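Local structure of glycosyl hydrolase family 10 (Bacteroides intestinalis DSM 17393, 4QPW) at residues Y70-M75 / V137-S142; G93-S98 / Y108-K113. The protein binds xylohexaose as a carbohydrate-binding module, and so probably xylan, within a larger protein that is probably a family 10 glycosyl hydrolase. One frame throughout, in Å; residues are numbered along the deposited sequence. Where two conformers were deposited one is given.

Contact 1: Y70-M75 / V137-S142; sequences YKLKMM and VKITHS
Lys71 pairs with Thr140, and Lys73 with Lys138, through two rings of reciprocal backbone hydrogen bonds. Lys71 N donates a hydrogen bond to Thr140 O at 2.8 Å, and Thr140 N donates one back to Lys71 O; Lys73 N and Lys138 O, 2.9 Å apart, form a nearly straight bond of 175°. Between these rings sits the non-hydrogen-bonded pair Leu72 and Ile139, where Ile139 CA approaches Lys71 O at 3.3 Å in a CA-H...O contact. On this buried face branched aliphatic side chains suit the packing: Leu72 CD1 reaches Val137 CG1 at 3.7 Å and lies slightly farther from Ile139 CD1, while Met74 runs side by side with Val137. Tyr70 extends the apolar row: with its CG anti to the carbonyl carbon (chi1 -56°), the ring starts off on the side where Tyr70 CD1 lies 3.8 Å from the CG2 methyl of Ile139. Strands 69-78 and 130-141 are thus antiparallel neighbours in one sheet of a beta-sandwich, the fold common among carbohydrate-binding modules; Phe86 and Val88 of the other sheet meet Leu72, and Leu84 meets Met74. An alanine in place of this tyrosine would probably leave a gap beside Ile139 CG2 and the backbone N-H of Glu65 without the phenol oxygen it now bonds. The face bearing the lysines is more polar. Thr140 OG1 touches Lys71 CB at 3.4 Å, and the extended chain of Lys73 crosses the threonine at about a right angle, with Lys73 CE 3.8 Å from Thr140 OG1. Long, flexible lysines suit this face because their aliphatic stems cover the threonine while their ammonium groups reach acids beyond: Lys71 NZ forms salt bridges with Asp2 and Glu109, and Lys73 NZ shares Asp2 OD2.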
# COMPACT_ATOMS: atom_id res chain seq x y z
N TYR A 70 -3.64 -16.55 -0.42
CA TYR A 70 -2.93 -15.73 0.58
C TYR A 70 -3.83 -14.71 1.11
O TYR A 70 -4.94 -14.47 0.61
CB TYR A 70 -1.70 -15.00 -0.10
CG TYR A 70 -0.73 -15.91 -0.78
CD1 TYR A 70 0.32 -16.48 -0.12
CD2 TYR A 70 -0.84 -16.20 -2.18
CE1 TYR A 70 1.24 -17.29 -0.73
CE2 TYR A 70 0.03 -17.01 -2.78
CZ TYR A 70 1.08 -17.56 -2.08
OH TYR A 70 1.99 -18.36 -2.76
N LYS A 71 -3.37 -13.99 2.17
CA LYS A 71 -3.93 -12.71 2.55
C LYS A 71 -2.90 -11.61 2.42
O LYS A 71 -1.70 -11.84 2.72
CB LYS A 71 -4.36 -12.68 4.04
CG LYS A 71 -5.49 -13.62 4.36
CD LYS A 71 -5.81 -13.58 5.85
CE LYS A 71 -6.90 -14.59 6.23
NZ LYS A 71 -7.24 -14.51 7.71
N LEU A 72 -3.32 -10.46 1.98
CA LEU A 72 -2.59 -9.22 2.18
C LEU A 72 -3.09 -8.59 3.50
O LEU A 72 -4.34 -8.46 3.67
CB LEU A 72 -2.88 -8.26 1.03
CG LEU A 72 -2.45 -6.83 1.17
CD1 LEU A 72 -0.94 -6.67 1.19
CD2 LEU A 72 -3.08 -5.95 0.07
N LYS A 73 -2.21 -8.23 4.38
CA LYS A 73 -2.54 -7.49 5.61
C LYS A 73 -1.86 -6.18 5.58
O LYS A 73 -0.62 -6.11 5.31
CB LYS A 73 -2.19 -8.24 6.87
CG LYS A 73 -2.86 -9.58 6.99
CD LYS A 73 -2.66 -10.26 8.34
CE LYS A 73 -3.45 -11.58 8.43
NZ LYS A 73 -3.35 -12.20 9.75
N MET A 74 -2.56 -5.07 5.84
CA MET A 74 -1.95 -3.75 5.93
C MET A 74 -2.52 -2.99 7.06
O MET A 74 -3.78 -2.97 7.18
CB MET A 74 -2.22 -3.04 4.63
CG MET A 74 -1.47 -1.76 4.40
SD MET A 74 -1.95 -0.81 2.93
CE MET A 74 -2.04 -2.53 1.84
N MET A 75 -1.71 -2.37 7.86
CA MET A 75 -2.21 -1.46 8.92
C MET A 75 -2.12 -0.03 8.41
O MET A 75 -1.03 0.43 8.01
CB MET A 75 -1.49 -1.68 10.21
CG MET A 75 -1.86 -0.62 11.24
SD MET A 75 -1.59 -1.03 12.98
CE MET A 75 -0.45 0.20 13.50
N VAL A 137 3.10 -4.03 6.05
CA VAL A 137 2.45 -4.87 5.07
C VAL A 137 2.92 -6.30 5.24
O VAL A 137 4.14 -6.52 5.40
CB VAL A 137 2.81 -4.38 3.61
CG1 VAL A 137 2.10 -5.20 2.60
CG2 VAL A 137 2.44 -2.92 3.44
N LYS A 138 1.99 -7.24 5.26
CA LYS A 138 2.31 -8.66 5.35
C LYS A 138 1.61 -9.42 4.26
O LYS A 138 0.49 -9.06 3.88
CB LYS A 138 1.90 -9.25 6.74
CG LYS A 138 2.49 -8.58 7.95
CD LYS A 138 2.02 -9.09 9.27
CE LYS A 138 2.56 -8.32 10.44
NZ LYS A 138 2.09 -8.83 11.76
N ILE A 139 2.23 -10.53 3.87
CA ILE A 139 1.54 -11.57 3.09
C ILE A 139 1.53 -12.79 3.95
O ILE A 139 2.57 -13.19 4.50
CB ILE A 139 2.27 -11.90 1.76
CG1 ILE A 139 2.40 -10.70 0.83
CG2 ILE A 139 1.60 -13.07 1.08
CD1 ILE A 139 1.17 -10.08 0.36
N THR A 140 0.35 -13.41 4.10
CA THR A 140 0.17 -14.60 4.95
C THR A 140 -0.54 -15.69 4.16
O THR A 140 -1.14 -15.48 3.12
CB THR A 140 -0.59 -14.28 6.25
OG1 THR A 140 -1.95 -14.01 5.99
CG2 THR A 140 0.02 -13.10 6.98
N HIS A 141 -0.47 -16.92 4.71
CA HIS A 141 -1.35 -17.99 4.22
C HIS A 141 -1.73 -18.83 5.44
O HIS A 141 -1.11 -18.81 6.48
CB HIS A 141 -0.65 -18.86 3.14
CG HIS A 141 0.42 -19.65 3.69
ND1 HIS A 141 1.68 -19.18 3.88
CD2 HIS A 141 0.48 -20.94 4.12
CE1 HIS A 141 2.47 -20.07 4.42
NE2 HIS A 141 1.75 -21.18 4.58
N SER A 142 -2.78 -19.62 5.26
CA SER A 142 -3.37 -20.36 6.41
C SER A 142 -2.67 -21.58 6.67
O SER A 142 -2.55 -22.35 5.77
CB SER A 142 -4.77 -20.68 5.99
OG SER A 142 -5.48 -19.53 6.25

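Contact 2: G93-S98 / Y108-K113; sequences GRAEGS and YEFSFK
Between the two layers of the beta-sandwich, strand 95-101, an outermost strand of its sheet, packs against strand 106-113 of the facing sheet. The segment axes approach to 7.9 Å and run nearly antiparallel, at 164°, and side chains rather than backbone hydrogen bonds join them. Ala95 and Phe110 both start out toward the opposite layer. A small methyl suits Ala95, since two aromatic rings converge on it: its CB lies 3.6 Å from Phe112 CD2 and 4.1 Å from Phe110 CE2. Phe110 has CG anti to the backbone N (chi1 166°), which starts its ring toward the 93-98 strand, and the large apolar ring bridges the layers, bringing CE1, CZ and CE2, its far end, to the backbone of the other strand. Phe110 CZ comes 3.5 Å from Glu96 O, and Phe110 CE2 3.8 Å from Ala95 O. Glycine fits at Gly97 because a beta-carbon there would point at the ring and clash with Phe110 CE1, which already lies 4.1 Å from Gly97 CA. Glu96 puts its side chain on the other side of the strand, away from this interface, where a charged group is at home. Phe86 meets the Phe110 ring edge-to-face, and Val88 packs on Phe112; both belong to strand 82-89, which also hydrogen-bonds through its backbone to Ala95 and Gly97. The Phe112 ring, in turn, has the carbonyl oxygen Phe110 O at its edge, in the ring plane.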
# COMPACT_ATOMS: atom_id res chain seq x y z
N GLY A 93 -0.05 -7.98 -14.21
CA GLY A 93 -1.38 -8.26 -13.78
C GLY A 93 -1.40 -8.58 -12.27
O GLY A 93 -0.49 -9.24 -11.79
N ARG A 94 -2.46 -8.20 -11.63
CA ARG A 94 -2.55 -8.28 -10.11
C ARG A 94 -3.87 -8.71 -9.65
O ARG A 94 -4.92 -8.48 -10.33
CB ARG A 94 -2.13 -6.90 -9.52
CG ARG A 94 -0.87 -6.31 -10.07
CD ARG A 94 -0.33 -5.20 -9.17
NE ARG A 94 0.83 -4.49 -9.72
CZ ARG A 94 0.72 -3.50 -10.64
NH1 ARG A 94 -0.44 -3.10 -11.05
NH2 ARG A 94 1.80 -2.96 -11.10
N ALA A 95 -3.96 -9.15 -8.37
CA ALA A 95 -5.20 -9.32 -7.66
C ALA A 95 -5.56 -7.98 -7.05
O ALA A 95 -4.80 -7.45 -6.18
CB ALA A 95 -5.03 -10.39 -6.61
N GLU A 96 -6.67 -7.38 -7.37
CA GLU A 96 -7.05 -6.02 -7.03
C GLU A 96 -8.06 -5.87 -5.97
O GLU A 96 -9.04 -6.69 -5.88
CB GLU A 96 -7.54 -5.32 -8.34
CG GLU A 96 -6.48 -5.19 -9.41
CD GLU A 96 -7.11 -4.70 -10.75
OE1 GLU A 96 -7.76 -3.67 -10.68
OE2 GLU A 96 -6.99 -5.37 -11.81
N GLY A 97 -7.99 -4.86 -5.15
CA GLY A 97 -8.96 -4.55 -4.15
C GLY A 97 -8.77 -3.18 -3.59
O GLY A 97 -8.03 -2.38 -4.17
N SER A 98 -9.47 -2.86 -2.54
CA SER A 98 -9.35 -1.57 -1.91
C SER A 98 -9.61 -1.65 -0.42
O SER A 98 -10.32 -2.61 0.03
CB SER A 98 -10.24 -0.54 -2.52
OG SER A 98 -11.56 -0.88 -2.24
N TYR A 108 -6.23 -4.13 7.99
CA TYR A 108 -7.11 -4.54 6.93
C TYR A 108 -6.59 -5.80 6.30
O TYR A 108 -5.34 -5.93 6.12
CB TYR A 108 -7.23 -3.40 5.88
CG TYR A 108 -7.77 -2.11 6.47
CD1 TYR A 108 -9.20 -1.91 6.47
CD2 TYR A 108 -7.01 -1.25 7.16
CE1 TYR A 108 -9.78 -0.83 7.08
CE2 TYR A 108 -7.57 -0.13 7.76
CZ TYR A 108 -8.96 0.05 7.72
OH TYR A 108 -9.53 1.16 8.37
N GLU A 109 -7.44 -6.74 5.95
CA GLU A 109 -7.03 -7.95 5.30
C GLU A 109 -7.78 -8.18 4.02
O GLU A 109 -9.00 -7.90 3.91
CB GLU A 109 -6.85 -9.18 6.27
CG GLU A 109 -8.07 -9.77 6.94
CD GLU A 109 -7.75 -10.98 7.83
OE1 GLU A 109 -8.41 -11.98 7.43
OE2 GLU A 109 -6.94 -10.92 8.82
N PHE A 110 -7.12 -8.72 3.03
CA PHE A 110 -7.68 -9.06 1.66
C PHE A 110 -7.23 -10.42 1.32
O PHE A 110 -6.04 -10.67 1.12
CB PHE A 110 -7.10 -8.01 0.70
CG PHE A 110 -7.23 -8.30 -0.81
CD1 PHE A 110 -8.45 -8.14 -1.46
CD2 PHE A 110 -6.12 -8.64 -1.57
CE1 PHE A 110 -8.56 -8.42 -2.86
CE2 PHE A 110 -6.23 -8.85 -2.95
CZ PHE A 110 -7.42 -8.71 -3.52
N SER A 111 -8.17 -11.36 1.23
CA SER A 111 -7.88 -12.67 0.77
C SER A 111 -7.87 -12.79 -0.75
O SER A 111 -8.76 -12.18 -1.39
CB SER A 111 -8.94 -13.66 1.32
OG SER A 111 -8.81 -13.81 2.73
N PHE A 112 -6.93 -13.47 -1.31
CA PHE A 112 -6.85 -13.56 -2.78
C PHE A 112 -6.17 -14.79 -3.15
O PHE A 112 -5.31 -15.34 -2.49
CB PHE A 112 -6.17 -12.34 -3.41
CG PHE A 112 -4.69 -12.19 -3.09
CD1 PHE A 112 -4.23 -11.72 -1.80
CD2 PHE A 112 -3.73 -12.58 -4.00
CE1 PHE A 112 -2.92 -11.67 -1.55
CE2 PHE A 112 -2.41 -12.51 -3.70
CZ PHE A 112 -2.00 -12.06 -2.44
N LYS A 113 -6.47 -15.24 -4.43
CA LYS A 113 -5.68 -16.20 -5.15
C LYS A 113 -4.60 -15.47 -5.99
O LYS A 113 -5.00 -14.58 -6.77
CB LYS A 113 -6.60 -17.08 -5.99
CG LYS A 113 -5.89 -18.22 -6.60
CD LYS A 113 -6.93 -19.22 -7.15
CE LYS A 113 -6.97 -19.21 -8.66
NZ LYS A 113 -7.89 -20.23 -9.27

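In the fold
Strand 69-78 joins the two contacts: on one side it pairs with the strand of 137-142 in contact 1, on the other with the strand of 108-113 in contact 2, whose other segment, 93-98, belongs to the facing sheet. Their centres lie 10 Å apart. Met74 O and Tyr108 N, 2.8 Å apart, probably hydrogen-bond, and the Lys71 NZ to Glu109 OE1 salt bridge, also 2.8 Å, links the contacts on the outer face. A bound beta-D-xylopyranose (XYP) lies about 8 Å from the side chain of Glu96, on the 93-98 strand of contact 2; the glycan pocket is lined by Trp18, Trp91 and Gln124 among others.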